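Local structure of R.Ecl18kI (Enterobacter cloacae, 2GB7) at residues 137-145 / 278-286; 157-165 / 175-183. The protein is a type II restriction endonuclease that recognises the double-stranded sequence 5'-CCNGG-3' and cleaves it before the first C, flipping nucleotides to read the site. The protein carries 1 engineered substitution. All coordinates share one frame; numbering follows the deposited sequence.

Both contacts reach one mixed beta sheet, within a fold of the PD-(D/E)XK nuclease clan, and their centres lie about 13 Å apart. Contact 2 pairs strands 161-163 and 177-181; contact 1 sets the neighbouring outer strand 140-141 against helix 269-285. Contact 2 is nested in the chain between the two segments of contact 1. The sheet joins them: Asp140 N approaches Val162 O at 2.9 Å and Gln142 N approaches Asp160 O at 3.2 Å, both probable hydrogen bonds. The contacts thus run from helix 269-285 through the sheet edge to segment 175-183, whose last residue, Thr183, binds the DNA backbone, while contact 1 stays about 9 Å from the nucleic acid at its nearest atom.

Contact 1 (137-145 / 278-286); sequences IPVDVQGAI and SILKQIEKY
Gln282 lies side by side with Ile145, its CG and CD both against Ile145 CG1, with CD at 3.7 Å. This docks helix 269-285 onto the outer strand 140-141 of the PD-(D/E)XK sheet and the turn behind it, where Ala144 N bonds back to Val141 O. Running extended beyond CG (chi2 170°), the glutamine delivers its amide to the strand. Gln282 OE1 takes the N-H of Val141 at 3.0 Å, with the donor tilted out of the carbonyl plane. Gln282 NE2 gives one hydrogen to Asp140 OD1 (2.9 Å) and the other to Ser278 O, one turn back in its own helix, so the amide's rotation is fixed. Carboxylate and amide planes stand 89° apart, and the NE2 donor comes down over the carboxylate instead of in its plane. Ser278 OG binds the other oxygen, Asp140 OD2, at 3.1 Å. The carboxylate is gripped further by Val166 N at OD2 and by a salt bridge from Arg299 to OD1, which would probably stabilise its negative charge. Just past the helix, Tyr286 turns its ring to the turn: its CE2 meets Ala144 CB at 3.7 Å, while OH touches Val141 CG1. Ala144 O is buried with no polar partner in the model, and the Lys285 chain lies along this oxygen, with CE 3.0 Å from Ala144 O.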
# COMPACT_ATOMS: atom_id res chain seq x y z
N ILE F 137 -5.31 13.22 -27.96
CA ILE F 137 -6.37 12.24 -27.75
C ILE F 137 -7.31 12.81 -26.69
O ILE F 137 -6.85 13.29 -25.69
CB ILE F 137 -5.76 10.88 -27.34
CG1 ILE F 137 -4.94 10.31 -28.51
CG2 ILE F 137 -6.84 9.87 -26.90
CD1 ILE F 137 -4.09 9.09 -28.17
N PRO F 138 -8.64 12.77 -26.96
CA PRO F 138 -9.60 13.30 -25.97
C PRO F 138 -9.68 12.41 -24.76
O PRO F 138 -9.97 11.23 -24.90
CB PRO F 138 -10.94 13.25 -26.71
CG PRO F 138 -10.77 12.18 -27.77
CD PRO F 138 -9.30 12.24 -28.16
N VAL F 139 -9.41 12.99 -23.59
CA VAL F 139 -9.56 12.30 -22.32
C VAL F 139 -10.16 13.23 -21.28
O VAL F 139 -9.94 14.46 -21.28
CB VAL F 139 -8.23 11.73 -21.76
CG1 VAL F 139 -7.66 10.66 -22.68
CG2 VAL F 139 -7.20 12.88 -21.48
N ASP F 140 -10.94 12.62 -20.41
CA ASP F 140 -11.30 13.24 -19.16
C ASP F 140 -10.39 12.69 -18.10
O ASP F 140 -10.05 11.50 -18.09
CB ASP F 140 -12.76 12.97 -18.78
CG ASP F 140 -13.73 13.84 -19.56
OD1 ASP F 140 -13.29 14.70 -20.36
OD2 ASP F 140 -14.97 13.65 -19.42
N VAL F 141 -10.01 13.58 -17.19
CA VAL F 141 -9.12 13.24 -16.11
C VAL F 141 -9.98 13.17 -14.85
O VAL F 141 -10.53 14.17 -14.41
CB VAL F 141 -8.03 14.31 -15.96
CG1 VAL F 141 -7.06 13.96 -14.80
CG2 VAL F 141 -7.29 14.51 -17.28
N GLN F 142 -10.12 11.97 -14.30
CA GLN F 142 -10.98 11.77 -13.13
C GLN F 142 -10.69 12.69 -11.93
O GLN F 142 -11.61 13.07 -11.20
CB GLN F 142 -11.13 10.27 -12.83
CG GLN F 142 -12.03 9.55 -13.84
CD GLN F 142 -13.51 9.59 -13.47
OE1 GLN F 142 -14.31 8.81 -14.00
NE2 GLN F 142 -13.89 10.49 -12.57
N GLY F 143 -9.44 13.07 -11.72
CA GLY F 143 -9.12 14.00 -10.64
C GLY F 143 -9.52 15.45 -10.90
O GLY F 143 -9.22 16.33 -10.07
N ALA F 144 -10.19 15.71 -12.02
CA ALA F 144 -10.42 17.07 -12.50
C ALA F 144 -11.88 17.44 -12.75
O ALA F 144 -12.18 18.61 -13.00
CB ALA F 144 -9.58 17.33 -13.76
N ILE F 145 -12.79 16.47 -12.72
CA ILE F 145 -14.19 16.72 -13.07
C ILE F 145 -15.09 16.94 -11.83
O ILE F 145 -14.60 17.23 -10.74
CB ILE F 145 -14.78 15.58 -13.96
CG1 ILE F 145 -13.90 15.37 -15.20
CG2 ILE F 145 -16.22 15.90 -14.36
CD1 ILE F 145 -14.14 14.05 -15.89
N SER F 278 -18.38 19.16 -18.62
CA SER F 278 -17.25 18.35 -18.17
C SER F 278 -15.90 18.99 -18.53
O SER F 278 -15.00 19.05 -17.71
CB SER F 278 -17.34 16.95 -18.78
OG SER F 278 -16.32 16.13 -18.24
N ILE F 279 -15.79 19.48 -19.76
CA ILE F 279 -14.58 20.15 -20.24
C ILE F 279 -14.36 21.45 -19.46
O ILE F 279 -13.26 21.68 -18.94
CB ILE F 279 -14.67 20.47 -21.74
CG1 ILE F 279 -14.65 19.17 -22.57
CG2 ILE F 279 -13.51 21.38 -22.17
CD1 ILE F 279 -15.06 19.33 -24.06
N LEU F 280 -15.41 22.28 -19.37
CA LEU F 280 -15.33 23.58 -18.67
C LEU F 280 -14.90 23.39 -17.23
O LEU F 280 -14.12 24.17 -16.70
CB LEU F 280 -16.65 24.36 -18.78
CG LEU F 280 -16.99 24.94 -20.16
CD1 LEU F 280 -18.43 25.41 -20.23
CD2 LEU F 280 -16.04 26.07 -20.57
N LYS F 281 -15.40 22.33 -16.60
CA LYS F 281 -14.99 21.92 -15.26
C LYS F 281 -13.49 21.61 -15.18
O LYS F 281 -12.79 22.02 -14.24
CB LYS F 281 -15.77 20.66 -14.91
CG LYS F 281 -15.79 20.27 -13.46
CD LYS F 281 -17.16 20.54 -12.85
CE LYS F 281 -18.24 19.67 -13.49
NZ LYS F 281 -19.56 19.83 -12.79
N GLN F 282 -12.99 20.89 -16.17
CA GLN F 282 -11.58 20.54 -16.18
C GLN F 282 -10.68 21.74 -16.47
O GLN F 282 -9.61 21.86 -15.88
CB GLN F 282 -11.32 19.41 -17.16
CG GLN F 282 -11.95 18.10 -16.71
CD GLN F 282 -11.92 17.06 -17.79
OE1 GLN F 282 -10.93 16.32 -17.93
NE2 GLN F 282 -12.99 16.98 -18.56
N ILE F 283 -11.13 22.66 -17.33
CA ILE F 283 -10.38 23.89 -17.58
C ILE F 283 -10.21 24.69 -16.28
O ILE F 283 -9.16 25.30 -16.05
CB ILE F 283 -11.02 24.78 -18.66
CG1 ILE F 283 -10.93 24.13 -20.04
CG2 ILE F 283 -10.34 26.16 -18.71
CD1 ILE F 283 -11.86 24.76 -21.08
N GLU F 284 -11.23 24.64 -15.42
CA GLU F 284 -11.18 25.29 -14.11
C GLU F 284 -10.07 24.71 -13.25
O GLU F 284 -9.30 25.46 -12.65
CB GLU F 284 -12.50 25.11 -13.38
CG GLU F 284 -12.71 25.99 -12.15
CD GLU F 284 -14.17 26.09 -11.80
OE1 GLU F 284 -14.89 25.09 -12.00
OE2 GLU F 284 -14.63 27.16 -11.34
N LYS F 285 -10.02 23.38 -13.20
CA LYS F 285 -9.02 22.65 -12.44
C LYS F 285 -7.62 23.01 -12.91
O LYS F 285 -6.71 23.16 -12.11
CB LYS F 285 -9.24 21.13 -12.54
CG LYS F 285 -10.19 20.51 -11.50
CD LYS F 285 -11.52 21.28 -11.34
CE LYS F 285 -12.60 20.45 -10.67
NZ LYS F 285 -13.91 21.16 -10.81
N TYR F 286 -7.47 23.20 -14.22
CA TYR F 286 -6.15 23.45 -14.82
C TYR F 286 -5.97 24.90 -15.26
O TYR F 286 -5.15 25.21 -16.13
CB TYR F 286 -5.93 22.48 -16.00
CG TYR F 286 -5.81 21.07 -15.51
CD1 TYR F 286 -4.75 20.69 -14.66
CD2 TYR F 286 -6.76 20.12 -15.84
CE1 TYR F 286 -4.64 19.40 -14.20
CE2 TYR F 286 -6.65 18.81 -15.36
CZ TYR F 286 -5.58 18.47 -14.55
OH TYR F 286 -5.47 17.19 -14.08

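Contact 2 (157-165 / 175-183); sequences KLVDLVMPG and NTMLISAKT. With nucleotides of chain B.
Asn175 meets Met163 through its backbone: the doubly bent methionine chain (chi2 -62°, chi3 -65°) brings Met163 CE to 3.6 Å from Asn175 O, an oxygen whose hydrogen bond comes from Trp262 NE1. Thr176 follows, its CG2 touching CD of Pro164, the residue entered by a cis peptide bond, while its hydroxyl turns to Lys173 O. Met177 starts the ladder. Its N and O bond to Met163 O and N, both at 2.9 Å, and the two CB atoms pack on one face of the sheet. Leu178 faces Val162 in a non-hydrogen-bonded pair on the other face; the side chains run side by side, with Leu178 CD2 against both valine methyls and 3.8 Å from Val162 CG1. At Ile179 the regular antiparallel pattern gives way to a classic beta bulge, since Ile179 O accepts from Asp160 N at 2.8 Å and also from Leu161 N, both in the carbonyl plane. The bulge brings Asp160 beside Ser180 and Ala181, just before Lys182; in this PD-(D/E)XK fold an aspartate and then a lysine on the paired segments are consistent with the clan's signature acidic residue and lysine. Ser180 sends OG, anti to the backbone N (chi1 179°), to Leu158 O at 3.0 Å, coming from above that carbonyl plane. Next, Ala181 rests its CB against Asp160 OD2. Lys182 passes DC4 of chain B with CB and CG near OP2, and its NZ forms a salt bridge with Glu191. Thr183 holds two successive phosphates of that strand: Thr183 N donates to DC4 OP1 at 2.8 Å, in a nearly straight bond, and Thr183 OG1 to DT5 OP1 at 2.8 Å.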
# COMPACT_ATOMS: atom_id res chain seq x y z
N LYS F 157 -12.54 4.79 -8.80
CA LYS F 157 -11.68 5.93 -8.50
C LYS F 157 -10.21 5.67 -8.88
O LYS F 157 -9.40 6.59 -8.95
CB LYS F 157 -11.84 6.39 -7.04
CG LYS F 157 -13.28 6.77 -6.63
CD LYS F 157 -13.93 7.76 -7.61
CE LYS F 157 -15.33 8.17 -7.15
NZ LYS F 157 -16.04 8.96 -8.22
N LEU F 158 -9.88 4.42 -9.21
CA LEU F 158 -8.51 4.10 -9.62
C LEU F 158 -8.32 4.28 -11.17
O LEU F 158 -7.20 4.18 -11.68
CB LEU F 158 -8.16 2.71 -9.03
CG LEU F 158 -7.71 1.55 -9.90
CD1 LEU F 158 -7.54 0.29 -9.05
CD2 LEU F 158 -8.66 1.30 -11.04
N VAL F 159 -9.41 4.57 -11.87
CA VAL F 159 -9.27 4.92 -13.29
C VAL F 159 -8.82 6.36 -13.31
O VAL F 159 -9.42 7.22 -12.64
CB VAL F 159 -10.60 4.87 -14.00
CG1 VAL F 159 -10.42 5.43 -15.45
CG2 VAL F 159 -11.14 3.46 -13.97
N ASP F 160 -7.73 6.62 -14.03
CA ASP F 160 -7.15 7.96 -14.12
C ASP F 160 -7.62 8.73 -15.34
O ASP F 160 -7.88 9.93 -15.24
CB ASP F 160 -5.65 7.85 -14.16
CG ASP F 160 -5.10 7.35 -12.85
OD1 ASP F 160 -5.57 7.83 -11.76
OD2 ASP F 160 -4.27 6.43 -12.87
N LEU F 161 -7.70 8.04 -16.48
CA LEU F 161 -8.07 8.68 -17.75
C LEU F 161 -9.16 7.91 -18.44
O LEU F 161 -9.14 6.68 -18.46
CB LEU F 161 -6.87 8.72 -18.68
CG LEU F 161 -5.65 9.45 -18.11
CD1 LEU F 161 -4.41 9.18 -18.91
CD2 LEU F 161 -5.92 10.95 -17.96
N VAL F 162 -10.11 8.65 -19.00
CA VAL F 162 -11.24 8.07 -19.70
C VAL F 162 -11.30 8.69 -21.10
O VAL F 162 -11.49 9.89 -21.23
CB VAL F 162 -12.55 8.41 -18.99
CG1 VAL F 162 -13.74 7.79 -19.73
CG2 VAL F 162 -12.52 7.98 -17.48
N MET F 163 -11.15 7.86 -22.12
CA MET F 163 -11.16 8.32 -23.51
C MET F 163 -12.49 7.86 -24.11
O MET F 163 -12.76 6.65 -24.13
CB MET F 163 -9.98 7.66 -24.25
CG MET F 163 -9.57 8.22 -25.59
SD MET F 163 -10.87 8.12 -26.86
CE MET F 163 -11.02 6.36 -27.06
N PRO F 164 -13.28 8.78 -24.69
CA PRO F 164 -13.04 10.22 -24.87
C PRO F 164 -13.52 11.10 -23.75
O PRO F 164 -13.19 12.30 -23.70
CB PRO F 164 -13.82 10.51 -26.16
CG PRO F 164 -15.09 9.63 -25.98
CD PRO F 164 -14.53 8.34 -25.35
N GLY F 165 -14.32 10.56 -22.84
CA GLY F 165 -14.80 11.40 -21.78
C GLY F 165 -15.76 10.61 -20.94
O GLY F 165 -16.27 9.58 -21.39
N ASN F 175 -16.13 1.55 -27.68
CA ASN F 175 -15.13 2.42 -28.30
C ASN F 175 -14.49 3.40 -27.35
O ASN F 175 -13.95 4.41 -27.78
CB ASN F 175 -15.69 3.15 -29.54
CG ASN F 175 -15.99 2.19 -30.69
OD1 ASN F 175 -15.26 1.23 -30.90
ND2 ASN F 175 -17.07 2.44 -31.43
N THR F 176 -14.52 3.08 -26.04
CA THR F 176 -13.80 3.87 -25.06
C THR F 176 -12.52 3.17 -24.60
O THR F 176 -12.26 1.97 -24.89
CB THR F 176 -14.67 4.22 -23.82
OG1 THR F 176 -14.99 3.01 -23.13
CG2 THR F 176 -16.00 4.95 -24.22
N MET F 177 -11.69 3.93 -23.89
CA MET F 177 -10.48 3.33 -23.31
C MET F 177 -10.34 3.89 -21.90
O MET F 177 -10.55 5.09 -21.69
CB MET F 177 -9.23 3.67 -24.13
CG MET F 177 -7.99 3.14 -23.44
SD MET F 177 -6.50 3.44 -24.42
CE MET F 177 -7.00 2.60 -25.85
N LEU F 178 -10.02 3.01 -20.94
CA LEU F 178 -9.77 3.42 -19.57
C LEU F 178 -8.37 3.05 -19.20
O LEU F 178 -7.92 1.95 -19.50
CB LEU F 178 -10.70 2.68 -18.59
CG LEU F 178 -12.21 2.87 -18.84
CD1 LEU F 178 -12.97 2.07 -17.81
CD2 LEU F 178 -12.59 4.33 -18.79
N ILE F 179 -7.71 3.98 -18.53
CA ILE F 179 -6.32 3.79 -18.10
C ILE F 179 -6.17 4.04 -16.61
O ILE F 179 -6.59 5.09 -16.11
CB ILE F 179 -5.37 4.74 -18.86
CG1 ILE F 179 -5.53 4.55 -20.38
CG2 ILE F 179 -3.91 4.52 -18.40
CD1 ILE F 179 -4.92 5.70 -21.21
N SER F 180 -5.57 3.06 -15.93
CA SER F 180 -5.14 3.17 -14.51
C SER F 180 -3.61 3.16 -14.48
O SER F 180 -2.98 2.75 -15.47
CB SER F 180 -5.66 1.97 -13.70
OG SER F 180 -5.23 2.08 -12.33
N ALA F 181 -3.03 3.66 -13.39
CA ALA F 181 -1.57 3.70 -13.34
C ALA F 181 -1.12 3.38 -11.91
O ALA F 181 -1.74 3.86 -10.98
CB ALA F 181 -1.11 5.05 -13.72
N LYS F 182 -0.07 2.57 -11.79
CA LYS F 182 0.56 2.24 -10.53
C LYS F 182 2.04 2.18 -10.82
O LYS F 182 2.44 1.39 -11.66
CB LYS F 182 0.08 0.86 -10.03
CG LYS F 182 -1.37 0.90 -9.56
CD LYS F 182 -1.78 -0.43 -8.96
CE LYS F 182 -3.27 -0.39 -8.54
NZ LYS F 182 -3.58 0.75 -7.61
N THR F 183 2.85 2.99 -10.15
CA THR F 183 4.27 3.02 -10.45
C THR F 183 4.91 1.65 -10.22
O THR F 183 5.72 1.20 -11.03
CB THR F 183 4.99 4.10 -9.62
OG1 THR F 183 4.69 3.90 -8.23
CG2 THR F 183 4.56 5.49 -10.07
P DC B 4 0.76 4.48 -7.22
OP1 DC B 4 1.46 4.73 -8.50
OP2 DC B 4 -0.23 3.38 -7.11
O5' DC B 4 1.85 4.26 -6.07
C5' DC B 4 2.85 5.23 -5.83
C4' DC B 4 3.70 4.81 -4.65
O4' DC B 4 2.88 4.81 -3.46
C3' DC B 4 4.30 3.40 -4.76
O3' DC B 4 5.62 3.39 -4.22
C2' DC B 4 3.38 2.56 -3.90
C1' DC B 4 2.95 3.54 -2.82
N1 DC B 4 1.63 3.25 -2.24
C2 DC B 4 1.47 3.26 -0.85
O2 DC B 4 2.42 3.61 -0.13
N3 DC B 4 0.28 2.90 -0.32
C4 DC B 4 -0.73 2.55 -1.12
N4 DC B 4 -1.87 2.14 -0.55
C5 DC B 4 -0.61 2.58 -2.55
C6 DC B 4 0.58 2.93 -3.06
P DC B 2 -10.90 4.93 -3.00
OP1 DC B 2 -12.16 4.91 -3.78
OP2 DC B 2 -10.64 3.87 -1.99
O5' DC B 2 -9.69 4.93 -4.04
C5' DC B 2 -9.52 6.03 -4.92
C4' DC B 2 -8.07 6.43 -5.02
O4' DC B 2 -7.64 7.14 -3.83
C3' DC B 2 -7.09 5.27 -5.21
O3' DC B 2 -6.17 5.66 -6.21
C2' DC B 2 -6.40 5.16 -3.86
C1' DC B 2 -6.40 6.61 -3.40
N1 DC B 2 -6.31 6.81 -1.94
C2 DC B 2 -5.29 7.64 -1.43
O2 DC B 2 -4.53 8.21 -2.23
N3 DC B 2 -5.18 7.81 -0.10
C4 DC B 2 -6.03 7.19 0.73
N4 DC B 2 -5.88 7.38 2.04
C5 DC B 2 -7.08 6.35 0.24
C6 DC B 2 -7.18 6.19 -1.09
P DT B 5 6.88 3.52 -5.21
OP1 DT B 5 6.54 2.84 -6.48
OP2 DT B 5 8.08 3.10 -4.44
O5' DT B 5 6.98 5.09 -5.50
C5' DT B 5 7.39 6.01 -4.49
C4' DT B 5 8.90 6.01 -4.37
O4' DT B 5 9.52 6.24 -5.66
C3' DT B 5 9.50 7.05 -3.41
O3' DT B 5 10.51 6.41 -2.63
C2' DT B 5 10.16 8.04 -4.35
C1' DT B 5 10.61 7.11 -5.47
N1 DT B 5 10.95 7.72 -6.77
C2 DT B 5 12.09 7.28 -7.39
O2 DT B 5 12.84 6.45 -6.90
N3 DT B 5 12.34 7.85 -8.61
C4 DT B 5 11.58 8.80 -9.26
O4 DT B 5 11.92 9.22 -10.36
C5 DT B 5 10.40 9.24 -8.54
C7 DT B 5 9.52 10.28 -9.15
C6 DT B 5 10.15 8.68 -7.35